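Local coordinates for 4-hydroxyphenylpyruvate dioxygenase (Pseudomonas putida, PDB 5HMQ), which catalyses the metal-dependent dehydration of 3-dehydroshikimate to protocatechuate in its TIM-barrel domain, which is fused to a hydroxyphenylpyruvate dioxygenase-like domain, at residues I181-A195 with P228-I242. Sequence-based numbering, arbitrary orientation.
Sequences IRDIPGDKIFFVQMA and PILATGYRGPLSLEI. With MG (magnesium ion), chain K.
The Tyr234 ring lies between Ile189 and its own chain: Ile189 CG2 makes a CH-pi contact over one face, 4.0 Å from the ring centroid, and the backbone N of Gly236 sits over the other. Gly186 O and Pro237 O lie in the ring plane at its edge. With CG anti to the backbone N (chi1 175°), the ring reaches across to 189-194, while its hydroxyl donates to Pro237 O (OH to O, 2.7 Å), tying the ring to the backbone between Tyr234 and Pro237. The Phe191 ring packs obliquely on Pro237 CB and Ser239 CB. Val192 CG2 packs obliquely against Tyr234 CE2, and its other methyl meets Ile229 CD1 tip to tip; a branched residue thus serves both ring and helix. Gly186, without a side chain, brings its CA within 3.4 Å of Thr232 OG1, so the two backbones pack closely.

Beyond, the strands pair in parallel, Ser239 N bonding to Val192 O (2.9 Å) and Met194 N to Ser239 O (2.7 Å); Glu241 N bonds to Met194 O. Gln193 pairs with Ser239, and Glu241 lies two residues on; their extended side chains converge so that Gln193 OE1 and Glu241 OE1 are 2.8 Å apart, a closeness reconciled by the catalytic magnesium that both bind. Glu136, Asp167 and two waters fill the remaining positions round the ion. Glu32 accepts from Gln193 NE2 and Gln63 donates to Glu241 OE2, probably fixing both head groups.

These are the last two strands of the TIM barrel: 189-194 also pairs with 162-167, and helix 252-276 packs outside on selenomethionine Met194, Leu238 and Leu240.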
loop_
_atom_site.group_PDB
_atom_site.type_symbol
_atom_site.label_atom_id
_atom_site.label_comp_id
_atom_site.label_asym_id
_atom_site.label_seq_id
_atom_site.Cartn_x
_atom_site.Cartn_y
_atom_site.Cartn_z
ATOM N N ILE C 181 24.718 27.159 9.743
ATOM C CA ILE C 181 24.302 27.488 8.381
ATOM C C ILE C 181 24.135 28.992 8.202
ATOM O O ILE C 181 24.405 29.526 7.118
ATOM C CB ILE C 181 23.008 26.727 8.021
ATOM C CG1 ILE C 181 23.275 25.224 7.935
ATOM C CG2 ILE C 181 22.436 27.213 6.700
ATOM C CD1 ILE C 181 22.019 24.384 7.844
ATOM N N ARG C 182 23.719 29.707 9.254
ATOM C CA ARG C 182 23.507 31.148 9.124
ATOM C C ARG C 182 24.775 31.903 8.745
ATOM O O ARG C 182 24.679 33.020 8.226
ATOM C CB ARG C 182 22.880 31.744 10.389
ATOM C CG ARG C 182 23.544 31.417 11.705
ATOM C CD ARG C 182 22.765 32.074 12.839
ATOM N NE ARG C 182 21.362 31.662 12.877
ATOM C CZ ARG C 182 20.877 30.654 13.595
ATOM N NH1 ARG C 182 21.680 29.924 14.355
ATOM N NH2 ARG C 182 19.580 30.380 13.550
ATOM N N ASP C 183 25.955 31.333 8.980
ATOM C CA ASP C 183 27.186 32.015 8.598
ATOM C C ASP C 183 27.549 31.800 7.134
ATOM O O ASP C 183 28.545 32.368 6.671
ATOM C CB ASP C 183 28.352 31.555 9.479
ATOM C CG ASP C 183 28.111 31.816 10.950
ATOM O OD1 ASP C 183 27.374 32.772 11.274
ATOM O OD2 ASP C 183 28.671 31.069 11.784
ATOM N N ILE C 184 26.784 30.994 6.404
ATOM C CA ILE C 184 27.002 30.792 4.975
ATOM C C ILE C 184 26.267 31.888 4.212
ATOM O O ILE C 184 25.075 32.117 4.461
ATOM C CB ILE C 184 26.531 29.397 4.530
ATOM C CG1 ILE C 184 27.237 28.310 5.342
ATOM C CG2 ILE C 184 26.779 29.196 3.043
ATOM C CD1 ILE C 184 26.797 26.906 4.987
ATOM N N PRO C 185 26.923 32.581 3.282
ATOM C CA PRO C 185 26.217 33.582 2.470
ATOM C C PRO C 185 25.039 32.964 1.729
ATOM O O PRO C 185 25.158 31.900 1.117
ATOM C CB PRO C 185 27.297 34.081 1.504
ATOM C CG PRO C 185 28.586 33.822 2.213
ATOM C CD PRO C 185 28.368 32.556 2.999
ATOM N N GLY C 186 23.892 33.645 1.804
ATOM C CA GLY C 186 22.676 33.122 1.207
ATOM C C GLY C 186 22.830 32.727 -0.248
ATOM O O GLY C 186 22.201 31.769 -0.706
ATOM N N ASP C 187 23.660 33.454 -0.998
ATOM C CA ASP C 187 23.813 33.178 -2.419
ATOM C C ASP C 187 24.740 32.001 -2.707
ATOM O O ASP C 187 24.808 31.559 -3.859
ATOM C CB ASP C 187 24.329 34.424 -3.145
ATOM C CG ASP C 187 25.732 34.813 -2.716
ATOM O OD1 ASP C 187 26.125 34.484 -1.578
ATOM O OD2 ASP C 187 26.451 35.439 -3.521
ATOM N N LYS C 188 25.443 31.479 -1.702
ATOM C CA LYS C 188 26.264 30.289 -1.883
ATOM C C LYS C 188 25.508 28.997 -1.597
ATOM O O LYS C 188 26.059 27.912 -1.816
ATOM C CB LYS C 188 27.520 30.364 -1.005
ATOM C CG LYS C 188 28.451 31.518 -1.357
ATOM C CD LYS C 188 28.725 31.602 -2.860
ATOM C CE LYS C 188 29.489 30.387 -3.373
ATOM N NZ LYS C 188 29.672 30.423 -4.848
ATOM N N ILE C 189 24.278 29.084 -1.104
ATOM C CA ILE C 189 23.404 27.927 -0.969
ATOM C C ILE C 189 22.573 27.835 -2.242
ATOM O O ILE C 189 21.829 28.765 -2.572
ATOM C CB ILE C 189 22.505 28.047 0.272
ATOM C CG1 ILE C 189 23.353 28.149 1.541
ATOM C CG2 ILE C 189 21.552 26.869 0.360
ATOM C CD1 ILE C 189 22.556 28.517 2.779
ATOM N N PHE C 190 22.715 26.729 -2.972
ATOM C CA PHE C 190 22.046 26.582 -4.258
ATOM C C PHE C 190 20.741 25.802 -4.194
ATOM O O PHE C 190 19.892 25.983 -5.075
ATOM C CB PHE C 190 22.973 25.901 -5.273
ATOM C CG PHE C 190 24.047 26.798 -5.821
ATOM C CD1 PHE C 190 24.169 28.111 -5.386
ATOM C CD2 PHE C 190 24.924 26.334 -6.790
ATOM C CE1 PHE C 190 25.155 28.938 -5.899
ATOM C CE2 PHE C 190 25.911 27.158 -7.308
ATOM C CZ PHE C 190 26.028 28.460 -6.860
ATOM N N PHE C 191 20.546 24.958 -3.185
ATOM C CA PHE C 191 19.387 24.076 -3.188
ATOM C C PHE C 191 19.200 23.495 -1.795
ATOM O O PHE C 191 20.173 23.252 -1.077
ATOM C CB PHE C 191 19.555 22.948 -4.213
ATOM C CG PHE C 191 18.265 22.461 -4.798
ATOM C CD1 PHE C 191 17.690 23.116 -5.874
ATOM C CD2 PHE C 191 17.622 21.355 -4.272
ATOM C CE1 PHE C 191 16.503 22.673 -6.420
ATOM C CE2 PHE C 191 16.436 20.905 -4.813
ATOM C CZ PHE C 191 15.872 21.567 -5.886
ATOM N N VAL C 192 17.942 23.268 -1.427
ATOM C CA VAL C 192 17.587 22.718 -0.123
ATOM C C VAL C 192 16.628 21.557 -0.342
ATOM O O VAL C 192 15.571 21.730 -0.962
ATOM C CB VAL C 192 16.953 23.774 0.800
ATOM C CG1 VAL C 192 16.449 23.123 2.085
ATOM C CG2 VAL C 192 17.950 24.876 1.115
ATOM N N GLN C 193 16.997 20.383 0.161
ATOM C CA GLN C 193 16.155 19.193 0.120
ATOM C C GLN C 193 15.666 18.894 1.528
ATOM O O GLN C 193 16.477 18.682 2.436
ATOM C CB GLN C 193 16.916 17.992 -0.436
ATOM C CG GLN C 193 17.404 18.138 -1.863
ATOM C CD GLN C 193 18.209 16.936 -2.305
ATOM O OE1 GLN C 193 18.932 16.340 -1.507
ATOM N NE2 GLN C 193 18.083 16.564 -3.575
HETATM N N MSE C 194 14.350 18.876 1.710
HETATM C CA MSE C 194 13.780 18.486 2.993
HETATM C C MSE C 194 13.409 17.010 2.967
HETATM O O MSE C 194 12.781 16.538 2.020
HETATM C CB MSE C 194 12.551 19.333 3.328
HETATM C CG MSE C 194 12.803 20.831 3.330
HETATM SE SE MSE C 194 14.223 21.411 4.538
HETATM C CE MSE C 194 13.471 20.816 6.238
ATOM N N ALA C 195 13.811 16.281 4.006
ATOM C CA ALA C 195 13.451 14.874 4.143
ATOM C C ALA C 195 13.356 14.551 5.624
ATOM O O ALA C 195 14.342 14.698 6.352
ATOM C CB ALA C 195 14.477 13.970 3.458
ATOM N N PRO C 228 17.768 28.254 10.183
ATOM C CA PRO C 228 19.077 28.859 9.876
ATOM C C PRO C 228 19.285 29.113 8.393
ATOM O O PRO C 228 20.006 30.052 8.028
ATOM C CB PRO C 228 20.081 27.835 10.423
ATOM C CG PRO C 228 19.307 27.001 11.383
ATOM C CD PRO C 228 17.925 26.938 10.829
ATOM N N ILE C 229 18.680 28.298 7.526
ATOM C CA ILE C 229 18.808 28.504 6.084
ATOM C C ILE C 229 18.218 29.852 5.684
ATOM O O ILE C 229 18.849 30.639 4.969
ATOM C CB ILE C 229 18.141 27.350 5.317
ATOM C CG1 ILE C 229 18.872 26.035 5.592
ATOM C CG2 ILE C 229 18.111 27.647 3.827
ATOM C CD1 ILE C 229 18.172 24.820 5.025
ATOM N N LEU C 230 16.997 30.140 6.146
ATOM C CA LEU C 230 16.344 31.390 5.774
ATOM C C LEU C 230 17.009 32.604 6.408
ATOM O O LEU C 230 16.895 33.709 5.867
ATOM C CB LEU C 230 14.861 31.347 6.150
ATOM C CG LEU C 230 14.025 30.256 5.476
ATOM C CD1 LEU C 230 12.611 30.230 6.034
ATOM C CD2 LEU C 230 14.004 30.452 3.972
ATOM N N ALA C 231 17.703 32.427 7.535
ATOM C CA ALA C 231 18.417 33.541 8.147
ATOM C C ALA C 231 19.542 34.059 7.261
ATOM O O ALA C 231 19.942 35.219 7.404
ATOM C CB ALA C 231 18.975 33.125 9.509
ATOM N N THR C 232 20.061 33.229 6.353
ATOM C CA THR C 232 21.123 33.658 5.450
ATOM C C THR C 232 20.624 34.576 4.343
ATOM O O THR C 232 21.448 35.176 3.643
ATOM C CB THR C 232 21.797 32.444 4.804
ATOM O OG1 THR C 232 20.928 31.891 3.805
ATOM C CG2 THR C 232 22.083 31.380 5.839
ATOM N N GLY C 233 19.310 34.697 4.166
ATOM C CA GLY C 233 18.742 35.402 3.039
ATOM C C GLY C 233 18.360 34.511 1.877
ATOM O O GLY C 233 17.731 34.996 0.926
ATOM N N TYR C 234 18.732 33.230 1.921
ATOM C CA TYR C 234 18.393 32.287 0.860
ATOM C C TYR C 234 16.891 32.257 0.609
ATOM O O TYR C 234 16.094 32.064 1.531
ATOM C CB TYR C 234 18.907 30.891 1.226
ATOM C CG TYR C 234 18.521 29.797 0.251
ATOM C CD1 TYR C 234 19.254 29.579 -0.908
ATOM C CD2 TYR C 234 17.451 28.952 0.513
ATOM C CE1 TYR C 234 18.908 28.573 -1.797
ATOM C CE2 TYR C 234 17.099 27.943 -0.370
ATOM C CZ TYR C 234 17.833 27.758 -1.521
ATOM O OH TYR C 234 17.489 26.754 -2.400
ATOM N N ARG C 235 16.511 32.458 -0.655
ATOM C CA ARG C 235 15.118 32.360 -1.077
ATOM C C ARG C 235 14.972 31.455 -2.294
ATOM O O ARG C 235 13.992 31.573 -3.036
ATOM C CB ARG C 235 14.532 33.745 -1.364
ATOM C CG ARG C 235 14.579 34.696 -0.173
ATOM C CD ARG C 235 13.672 34.214 0.950
ATOM N NE ARG C 235 13.671 35.119 2.095
ATOM C CZ ARG C 235 14.500 35.022 3.131
ATOM N NH1 ARG C 235 15.406 34.056 3.174
ATOM N NH2 ARG C 235 14.422 35.892 4.128
ATOM N N GLY C 236 15.925 30.550 -2.507
ATOM C CA GLY C 236 15.898 29.652 -3.636
ATOM C C GLY C 236 14.907 28.523 -3.455
ATOM O O GLY C 236 14.010 28.579 -2.608
ATOM N N PRO C 237 15.051 27.469 -4.254
ATOM C CA PRO C 237 14.067 26.381 -4.224
ATOM C C PRO C 237 14.045 25.662 -2.882
ATOM O O PRO C 237 15.076 25.478 -2.231
ATOM C CB PRO C 237 14.532 25.449 -5.351
ATOM C CG PRO C 237 15.401 26.298 -6.224
ATOM C CD PRO C 237 16.072 27.261 -5.293
ATOM N N LEU C 238 12.837 25.264 -2.474
ATOM C CA LEU C 238 12.610 24.419 -1.302
ATOM C C LEU C 238 11.997 23.109 -1.777
ATOM O O LEU C 238 10.875 23.103 -2.290
ATOM C CB LEU C 238 11.693 25.102 -0.290
ATOM C CG LEU C 238 11.375 24.283 0.961
ATOM C CD1 LEU C 238 12.588 24.153 1.870
ATOM C CD2 LEU C 238 10.177 24.864 1.694
ATOM N N SER C 239 12.716 22.002 -1.587
ATOM C CA SER C 239 12.376 20.763 -2.272
ATOM C C SER C 239 12.225 19.612 -1.282
ATOM O O SER C 239 12.455 19.748 -0.075
ATOM C CB SER C 239 13.426 20.409 -3.327
ATOM O OG SER C 239 12.956 19.374 -4.176
ATOM N N LEU C 240 11.829 18.465 -1.830
ATOM C CA LEU C 240 11.576 17.238 -1.086
ATOM C C LEU C 240 12.302 16.097 -1.780
ATOM O O LEU C 240 12.212 15.961 -3.004
ATOM C CB LEU C 240 10.080 16.929 -1.017
ATOM C CG LEU C 240 9.191 17.956 -0.322
ATOM C CD1 LEU C 240 7.744 17.694 -0.670
ATOM C CD2 LEU C 240 9.401 17.906 1.171
ATOM N N GLU C 241 12.999 15.266 -1.008
ATOM C CA GLU C 241 13.696 14.105 -1.568
ATOM C C GLU C 241 13.416 12.903 -0.672
ATOM O O GLU C 241 13.999 12.774 0.411
ATOM C CB GLU C 241 15.194 14.349 -1.719
ATOM C CG GLU C 241 15.896 13.231 -2.487
ATOM C CD GLU C 241 17.405 13.321 -2.428
ATOM O OE1 GLU C 241 17.939 13.777 -1.394
ATOM O OE2 GLU C 241 18.061 12.927 -3.416
ATOM N N ILE C 242 12.527 12.028 -1.136
ATOM C CA ILE C 242 12.259 10.738 -0.519
ATOM C C ILE C 242 12.651 9.665 -1.520
ATOM O O ILE C 242 12.589 9.883 -2.734
ATOM C CB ILE C 242 10.762 10.617 -0.148
ATOM C CG1 ILE C 242 10.348 11.752 0.779
ATOM C CG2 ILE C 242 10.435 9.258 0.468
ATOM C CD1 ILE C 242 11.254 11.935 1.951
HETATM MG MG MG K . 19.807 14.581 -0.955
HETATM O O HOH W 1 20.273 14.342 -2.914
HETATM O O HOH W 2 20.561 12.774 -0.667
#